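Local structure of hemin degrading factor (Pseudomonas aeruginosa, 4MF9) at residues H275-W288 against V291-T303. The protein binds heme and probably serves in cytoplasmic heme trafficking and heme degradation in Pseudomonas aeruginosa. Sequence-based numbering, arbitrary orientation.
Sequences HTGPVCNLKWLDDW and VLDPEFNLHLKTT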
loop_
_atom_site.group_PDB
_atom_site.type_symbol
_atom_site.label_atom_id
_atom_site.label_comp_id
_atom_site.label_asym_id
_atom_site.label_seq_id
_atom_site.Cartn_x
_atom_site.Cartn_y
_atom_site.Cartn_z
ATOM N N HIS A 275 1.937 9.394 -0.235
ATOM C CA HIS A 275 2.360 10.559 0.526
ATOM C C HIS A 275 2.825 11.617 -0.456
ATOM O O HIS A 275 3.615 11.316 -1.341
ATOM C CB HIS A 275 3.524 10.218 1.437
ATOM C CG HIS A 275 4.284 11.422 1.916
ATOM N ND1 HIS A 275 3.797 12.271 2.887
ATOM C CD2 HIS A 275 5.489 11.922 1.549
ATOM C CE1 HIS A 275 4.675 13.233 3.109
ATOM N NE2 HIS A 275 5.708 13.052 2.303
ATOM N N THR A 276 2.331 12.843 -0.303
ATOM C CA THR A 276 2.820 13.970 -1.089
ATOM C C THR A 276 3.470 14.979 -0.152
ATOM O O THR A 276 2.883 15.365 0.856
ATOM C CB THR A 276 1.690 14.652 -1.873
ATOM O OG1 THR A 276 1.065 13.699 -2.745
ATOM C CG2 THR A 276 2.231 15.802 -2.701
ATOM N N GLY A 277 4.693 15.383 -0.470
ATOM C CA GLY A 277 5.387 16.369 0.334
ATOM C C GLY A 277 6.829 15.989 0.562
ATOM O O GLY A 277 7.303 14.972 0.056
ATOM N N PRO A 278 7.565 16.789 1.300
ATOM C CA PRO A 278 8.967 16.475 1.609
ATOM C C PRO A 278 9.125 15.361 2.610
ATOM O O PRO A 278 8.206 15.035 3.264
ATOM C CB PRO A 278 9.469 17.770 2.207
ATOM C CG PRO A 278 8.278 18.314 2.848
ATOM C CD PRO A 278 7.163 18.056 1.898
ATOM N N VAL A 279 10.288 14.795 2.680
ATOM C CA VAL A 279 10.657 13.925 3.750
ATOM C C VAL A 279 11.792 14.610 4.479
ATOM O O VAL A 279 12.491 15.370 3.884
ATOM C CB VAL A 279 11.005 12.544 3.264
ATOM C CG1 VAL A 279 9.754 11.922 2.651
ATOM C CG2 VAL A 279 12.119 12.584 2.263
ATOM N N CYS A 280 11.874 14.472 5.785
ATOM C CA CYS A 280 12.883 15.214 6.546
ATOM C C CYS A 280 13.749 14.295 7.371
ATOM O O CYS A 280 14.964 14.279 7.220
ATOM C CB CYS A 280 12.241 16.248 7.479
ATOM S SG CYS A 280 11.203 17.478 6.656
ATOM N N ASN A 281 13.124 13.482 8.195
ATOM C CA ASN A 281 13.864 12.724 9.152
ATOM C C ASN A 281 13.981 11.324 8.738
ATOM O O ASN A 281 12.998 10.693 8.611
ATOM C CB ASN A 281 13.135 12.831 10.503
ATOM C CG ASN A 281 14.067 12.724 11.629
ATOM O OD1 ASN A 281 14.401 11.643 12.060
ATOM N ND2 ASN A 281 14.527 13.854 12.102
ATOM N N LEU A 282 15.193 10.829 8.549
ATOM C CA LEU A 282 15.438 9.558 7.966
ATOM C C LEU A 282 16.357 8.718 8.840
ATOM O O LEU A 282 17.241 9.242 9.427
ATOM C CB LEU A 282 16.089 9.732 6.593
ATOM C CG LEU A 282 15.310 10.214 5.368
ATOM C CD1 LEU A 282 14.013 10.845 5.709
ATOM C CD2 LEU A 282 16.133 11.115 4.456
ATOM N N LYS A 283 16.159 7.423 8.875
ATOM C CA LYS A 283 17.009 6.572 9.666
ATOM C C LYS A 283 17.111 5.113 9.246
ATOM O O LYS A 283 16.117 4.482 8.958
ATOM C CB LYS A 283 16.530 6.665 11.111
ATOM C CG LYS A 283 17.140 5.664 12.040
ATOM C CD LYS A 283 18.415 6.179 12.625
ATOM C CE LYS A 283 18.119 7.148 13.733
ATOM N NZ LYS A 283 18.140 6.664 15.115
ATOM N N TRP A 284 18.300 4.580 9.303
ATOM C CA TRP A 284 18.545 3.188 9.138
ATOM C C TRP A 284 18.395 2.408 10.461
ATOM O O TRP A 284 18.812 2.845 11.477
ATOM C CB TRP A 284 19.952 2.977 8.652
ATOM C CG TRP A 284 20.193 3.277 7.212
ATOM C CD1 TRP A 284 20.668 4.421 6.695
ATOM C CD2 TRP A 284 19.923 2.428 6.139
ATOM N NE1 TRP A 284 20.737 4.326 5.347
ATOM C CE2 TRP A 284 20.303 3.087 4.981
ATOM C CE3 TRP A 284 19.415 1.140 6.038
ATOM C CZ2 TRP A 284 20.143 2.512 3.718
ATOM C CZ3 TRP A 284 19.274 0.580 4.792
ATOM C CH2 TRP A 284 19.633 1.256 3.658
ATOM N N LEU A 285 17.831 1.225 10.424
ATOM C CA LEU A 285 17.922 0.286 11.504
ATOM C C LEU A 285 18.041 -1.021 10.855
ATOM O O LEU A 285 17.107 -1.480 10.274
ATOM C CB LEU A 285 16.656 0.305 12.374
ATOM C CG LEU A 285 16.651 -0.098 13.856
ATOM C CD1 LEU A 285 17.973 0.088 14.504
ATOM C CD2 LEU A 285 15.634 0.798 14.500
ATOM N N ASP A 286 19.228 -1.595 10.923
ATOM C CA ASP A 286 19.502 -2.852 10.296
ATOM C C ASP A 286 19.135 -2.725 8.791
ATOM O O ASP A 286 19.468 -1.735 8.204
ATOM C CB ASP A 286 18.802 -3.963 11.034
ATOM C CG ASP A 286 19.534 -4.361 12.315
ATOM O OD1 ASP A 286 20.561 -3.752 12.608
ATOM O OD2 ASP A 286 19.053 -5.282 12.952
ATOM N N ASP A 287 18.418 -3.685 8.241
ATOM C CA ASP A 287 18.034 -3.672 6.811
ATOM C C ASP A 287 16.885 -2.711 6.498
ATOM O O ASP A 287 16.489 -2.553 5.325
ATOM C CB ASP A 287 17.610 -5.070 6.349
ATOM C CG ASP A 287 18.744 -6.069 6.359
ATOM O OD1 ASP A 287 19.924 -5.651 6.304
ATOM O OD2 ASP A 287 18.440 -7.286 6.405
ATOM N N TRP A 288 16.334 -2.096 7.544
ATOM C CA TRP A 288 15.217 -1.168 7.400
ATOM C C TRP A 288 15.705 0.239 7.139
ATOM O O TRP A 288 16.486 0.802 7.923
ATOM C CB TRP A 288 14.347 -1.136 8.660
ATOM C CG TRP A 288 13.577 -2.374 8.917
ATOM C CD1 TRP A 288 13.892 -3.364 9.799
ATOM C CD2 TRP A 288 12.343 -2.754 8.307
ATOM N NE1 TRP A 288 12.929 -4.347 9.771
ATOM C CE2 TRP A 288 11.969 -3.997 8.858
ATOM C CE3 TRP A 288 11.522 -2.171 7.335
ATOM C CZ2 TRP A 288 10.803 -4.665 8.478
ATOM C CZ3 TRP A 288 10.367 -2.833 6.957
ATOM C CH2 TRP A 288 10.019 -4.069 7.528
ATOM N N VAL A 291 11.560 6.474 6.909
ATOM C CA VAL A 291 11.174 7.880 6.990
ATOM C C VAL A 291 10.418 8.023 8.303
ATOM O O VAL A 291 9.515 7.233 8.582
ATOM C CB VAL A 291 10.285 8.304 5.808
ATOM C CG1 VAL A 291 9.793 9.737 5.983
ATOM C CG2 VAL A 291 11.057 8.176 4.510
ATOM N N LEU A 292 10.723 9.046 9.080
ATOM C CA LEU A 292 10.152 9.165 10.405
ATOM C C LEU A 292 9.719 10.538 10.774
ATOM O O LEU A 292 10.208 11.150 11.674
ATOM C CB LEU A 292 11.122 8.628 11.429
ATOM C CG LEU A 292 11.516 7.199 11.272
ATOM C CD1 LEU A 292 12.722 6.997 12.138
ATOM C CD2 LEU A 292 10.400 6.280 11.667
ATOM N N ASP A 293 8.783 11.022 10.033
ATOM C CA ASP A 293 8.318 12.395 10.185
ATOM C C ASP A 293 7.011 12.430 10.978
ATOM O O ASP A 293 6.312 11.411 11.074
ATOM C CB ASP A 293 8.136 13.043 8.806
ATOM C CG ASP A 293 9.461 13.351 8.128
ATOM O OD1 ASP A 293 10.450 13.599 8.838
ATOM O OD2 ASP A 293 9.516 13.346 6.882
ATOM N N PRO A 294 6.626 13.596 11.434
ATOM C CA PRO A 294 5.486 13.678 12.323
ATOM C C PRO A 294 4.220 13.078 11.687
ATOM O O PRO A 294 3.609 12.262 12.304
ATOM C CB PRO A 294 5.336 15.168 12.493
ATOM C CG PRO A 294 6.726 15.688 12.388
ATOM C CD PRO A 294 7.597 14.625 11.788
ATOM N N GLU A 295 3.860 13.447 10.477
ATOM C CA GLU A 295 2.671 12.916 9.849
ATOM C C GLU A 295 2.872 11.738 8.900
ATOM O O GLU A 295 1.946 11.252 8.363
ATOM C CB GLU A 295 1.867 14.022 9.215
ATOM C CG GLU A 295 1.682 15.242 10.074
ATOM C CD GLU A 295 0.780 15.008 11.301
ATOM O OE1 GLU A 295 -0.254 14.384 11.179
ATOM O OE2 GLU A 295 1.076 15.515 12.397
ATOM N N PHE A 296 4.086 11.286 8.744
ATOM C CA PHE A 296 4.394 10.259 7.754
ATOM C C PHE A 296 5.547 9.364 8.186
ATOM O O PHE A 296 6.663 9.837 8.416
ATOM C CB PHE A 296 4.762 10.930 6.423
ATOM C CG PHE A 296 5.197 9.970 5.340
ATOM C CD1 PHE A 296 4.414 8.876 5.008
ATOM C CD2 PHE A 296 6.369 10.203 4.608
ATOM C CE1 PHE A 296 4.802 8.009 3.994
ATOM C CE2 PHE A 296 6.767 9.341 3.607
ATOM C CZ PHE A 296 5.980 8.247 3.283
ATOM N N ASN A 297 5.309 8.080 8.283
ATOM C CA ASN A 297 6.346 7.117 8.502
ATOM C C ASN A 297 6.413 6.095 7.383
ATOM O O ASN A 297 5.417 5.717 6.860
ATOM C CB ASN A 297 6.152 6.392 9.813
ATOM C CG ASN A 297 6.585 7.194 11.017
ATOM O OD1 ASN A 297 6.873 8.346 10.941
ATOM N ND2 ASN A 297 6.668 6.539 12.117
ATOM N N LEU A 298 7.586 5.707 6.982
ATOM C CA LEU A 298 7.756 4.752 5.921
ATOM C C LEU A 298 8.794 3.761 6.387
ATOM O O LEU A 298 9.820 4.159 6.820
ATOM C CB LEU A 298 8.193 5.480 4.644
ATOM C CG LEU A 298 8.465 4.618 3.422
ATOM C CD1 LEU A 298 7.162 4.295 2.745
ATOM C CD2 LEU A 298 9.469 5.196 2.427
ATOM N N HIS A 299 8.544 2.488 6.229
ATOM C CA HIS A 299 9.478 1.462 6.642
ATOM C C HIS A 299 9.770 0.552 5.456
ATOM O O HIS A 299 8.909 -0.230 5.030
ATOM C CB HIS A 299 8.917 0.681 7.853
ATOM C CG HIS A 299 8.498 1.561 8.993
ATOM N ND1 HIS A 299 9.385 2.341 9.702
ATOM C CD2 HIS A 299 7.280 1.787 9.546
ATOM C CE1 HIS A 299 8.737 3.011 10.639
ATOM N NE2 HIS A 299 7.455 2.694 10.562
ATOM N N LEU A 300 10.989 0.667 4.925
ATOM C CA LEU A 300 11.412 -0.052 3.721
ATOM C C LEU A 300 12.491 -1.117 3.980
ATOM O O LEU A 300 13.634 -0.804 4.335
ATOM C CB LEU A 300 11.902 0.954 2.658
ATOM C CG LEU A 300 12.568 0.395 1.399
ATOM C CD1 LEU A 300 11.612 -0.484 0.607
ATOM C CD2 LEU A 300 13.145 1.504 0.515
ATOM N N LYS A 301 12.173 -2.349 3.718
ATOM C CA LYS A 301 13.077 -3.414 3.836
ATOM C C LYS A 301 13.949 -3.500 2.570
ATOM O O LYS A 301 13.667 -4.220 1.657
ATOM C CB LYS A 301 12.262 -4.688 4.056
ATOM C CG LYS A 301 12.965 -5.920 4.530
ATOM C CD LYS A 301 14.141 -5.635 5.421
ATOM C CE LYS A 301 13.835 -6.001 6.839
ATOM N NZ LYS A 301 13.477 -7.415 6.860
ATOM N N THR A 302 15.029 -2.736 2.571
ATOM C CA THR A 302 15.930 -2.621 1.419
ATOM C C THR A 302 16.389 -3.949 0.825
ATOM O O THR A 302 16.619 -4.044 -0.383
ATOM C CB THR A 302 17.160 -1.759 1.748
ATOM O OG1 THR A 302 17.959 -2.398 2.766
ATOM C CG2 THR A 302 16.708 -0.402 2.230
ATOM N N THR A 303 16.489 -4.977 1.663
ATOM C CA THR A 303 16.953 -6.293 1.221
ATOM C C THR A 303 15.932 -7.029 0.367
ATOM O O THR A 303 16.258 -8.014 -0.293
ATOM C CB THR A 303 17.319 -7.174 2.423
ATOM O OG1 THR A 303 16.415 -6.891 3.496
ATOM C CG2 THR A 303 18.739 -6.868 2.881
HETATM O O HOH W 1 7.053 13.759 5.518
HETATM O O HOH W 2 15.973 -8.858 7.475
#
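Asp-293 turns its carboxylate to the backbone amides of Cys-280 and Asn-281, in the loop from strand 271-277 to strand 282-285. Its OD2 accepts from Cys-280 N at 2.8 Å through the syn lone pair. Asp-293 OD1 takes Asn-281 N, also at 2.8 Å and on the syn side, 15° out of the carboxylate plane. A water links OD2 to Pro-278 O. Nearby, Leu-292 N donates to Asn-281 O, and Leu-282 pairs with Val-291 as antiparallel, non-hydrogen-bonded neighbours.

His-275 and Phe-296 form an offset stack, nearly parallel, with planes at 4° and centroids 3.9 Å apart. In both residues CG lies anti to the backbone N, which helps direct the rings at each other. Val-279 CG1 meets the Phe-296 ring at its edge and also packs on Val-291 CG1. His-275 ND1 is hydrogen-bonded to Arg-92 NE, and NE2 makes weak hydrogen bonds to Gly-277 O and Pro-278 O.

At the hairpin end, where Leu-285 to Trp-288 form a type II' beta turn, the bent Lys-301 chain carries CE over one face of Trp-288, 3.6 Å from the centroid of the five-membered ring. Asp-287 O receives both Thr-302 N, almost in line with the carbonyl, and Thr-302 OG1, tilted 28° from its plane.

Within the HemS/ChuX domain, the contact ties the 282-285/288-293 hairpin to strand 296-301 and to the end of strand 271-277, which belongs to the other sheet. The Asp-293 carboxylate holds the loop by two successive amides, the stack packs strand 271-277 on strand 296-301, and the two bonds to Asp-287 O fasten the turn. A water accepts from Lys-301 NZ and donates to Asp-287 OD2, bridging the opposite charges; solvent probably weakens any direct attraction.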